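Local coordinates for probable spore coat polysaccharide biosynthesis protein E (Chromobacterium violaceum ATCC 12472, PDB 3G8R) that probably acts as an N-acylneuraminate-9-phosphate synthase, a zinc-binding enzyme of the NeuB family, this chain carrying its TIM-barrel and SAF domains, at residues Leu213-Gly218 / Ala257-Gly262. Residues are numbered along the deposited sequence; the frame is centred on the assembly and turned at random.
Sequences LAVAQG and AMLGDG
Ala-216 and Leu-259, with CA atoms 7.4 Å apart, bring together the C-terminal ends of helices 209-216 and 242-259, the last two helices of the NeuB TIM barrel. Leu-259 points at the other helix and does the reaching: its CG stands anti to the carbonyl carbon (chi1 -84°), and its CD1 branch touches both Val-215 and Ala-216. There CD1 of Leu-259 lies 3.8 Å from CG1 of Val-215, the methyl set anti to the backbone N (chi1 170°), and 3.8 Å from CA of Ala-216. The methyl of Ala-216 is a looser neighbour, with its CB 4.3 Å from the same CD1. Just past each helix a glycine with positive phi breaks the helical course: Gly-218 closes a Schellman motif, its N bonded to O of Val-215 at 2.9 Å, and Gly-260 is where the chain leaves helix 242-259. Behind the contact, Val-215 also touches Phe-222 of strand 221-225, and Leu-259 packs on Gln-217 of the second subunit, whose Lys-186 NZ hydrogen-bonds O of Ala-216. Only apolar carbon atoms meet between the two segments, burying 99 Å² in all, so this contact probably rests on dispersion and the exclusion of water, with no directional bond between the two segments to set their orientation.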
# COMPACT_ATOMS: atom_id res chain seq x y z
N LEU A 213 4.27 3.12 2.64
CA LEU A 213 2.87 2.73 2.79
C LEU A 213 1.96 3.71 2.07
O LEU A 213 0.93 3.33 1.52
CB LEU A 213 2.53 2.68 4.26
CG LEU A 213 2.51 1.30 4.88
CD1 LEU A 213 3.65 0.45 4.47
CD2 LEU A 213 2.47 1.46 6.38
N ALA A 214 2.37 4.98 2.05
CA ALA A 214 1.53 6.03 1.53
C ALA A 214 1.56 5.95 0.02
O ALA A 214 0.53 6.02 -0.64
CB ALA A 214 2.01 7.39 2.01
N VAL A 215 2.74 5.77 -0.53
CA VAL A 215 2.88 5.70 -1.97
C VAL A 215 2.10 4.52 -2.47
O VAL A 215 1.44 4.58 -3.51
CB VAL A 215 4.30 5.49 -2.34
CG1 VAL A 215 4.40 5.17 -3.81
CG2 VAL A 215 5.06 6.74 -2.00
N ALA A 216 2.17 3.44 -1.68
CA ALA A 216 1.65 2.14 -2.13
C ALA A 216 0.20 2.29 -2.23
O ALA A 216 -0.44 1.63 -3.01
CB ALA A 216 1.97 1.04 -1.16
N GLN A 217 -0.34 3.19 -1.44
CA GLN A 217 -1.76 3.30 -1.40
C GLN A 217 -2.30 4.26 -2.46
O GLN A 217 -3.49 4.52 -2.55
CB GLN A 217 -2.18 3.67 0.01
CG GLN A 217 -3.50 3.09 0.36
CD GLN A 217 -3.53 2.62 1.76
OE1 GLN A 217 -2.74 3.10 2.59
NE2 GLN A 217 -4.42 1.65 2.06
N GLY A 218 -1.40 4.76 -3.30
CA GLY A 218 -1.78 5.62 -4.42
C GLY A 218 -1.93 7.09 -4.07
O GLY A 218 -2.66 7.80 -4.75
N ALA A 257 10.48 1.78 -6.72
CA ALA A 257 11.21 0.79 -7.48
C ALA A 257 10.64 -0.56 -7.16
O ALA A 257 10.35 -1.36 -8.06
CB ALA A 257 12.67 0.81 -7.12
N MSE A 258 10.50 -0.82 -5.86
CA MSE A 258 9.93 -2.07 -5.40
C MSE A 258 8.51 -2.23 -5.94
O MSE A 258 8.04 -3.34 -6.05
CB MSE A 258 9.88 -2.08 -3.86
CG MSE A 258 11.09 -2.61 -3.16
SE MSE A 258 10.91 -2.49 -1.37
CE MSE A 258 12.27 -3.55 -1.13
N LEU A 259 7.81 -1.15 -6.24
CA LEU A 259 6.42 -1.27 -6.64
C LEU A 259 6.32 -1.58 -8.12
O LEU A 259 5.35 -2.22 -8.57
CB LEU A 259 5.63 0.00 -6.28
CG LEU A 259 5.07 0.11 -4.84
CD1 LEU A 259 4.55 1.47 -4.54
CD2 LEU A 259 3.96 -0.87 -4.53
N GLY A 260 7.31 -1.13 -8.88
CA GLY A 260 7.26 -1.17 -10.32
C GLY A 260 6.02 -0.50 -10.84
O GLY A 260 5.40 0.24 -10.13
N ASP A 261 5.67 -0.79 -12.07
CA ASP A 261 4.51 -0.21 -12.74
C ASP A 261 3.36 -1.22 -12.81
O ASP A 261 3.53 -2.31 -13.35
CB ASP A 261 4.95 0.19 -14.16
CG ASP A 261 3.88 0.98 -14.93
OD1 ASP A 261 4.06 1.14 -16.17
OD2 ASP A 261 2.88 1.43 -14.31
N GLY A 262 2.20 -0.87 -12.26
CA GLY A 262 1.05 -1.79 -12.23
C GLY A 262 0.45 -2.02 -13.61
O GLY A 262 -0.36 -2.92 -13.82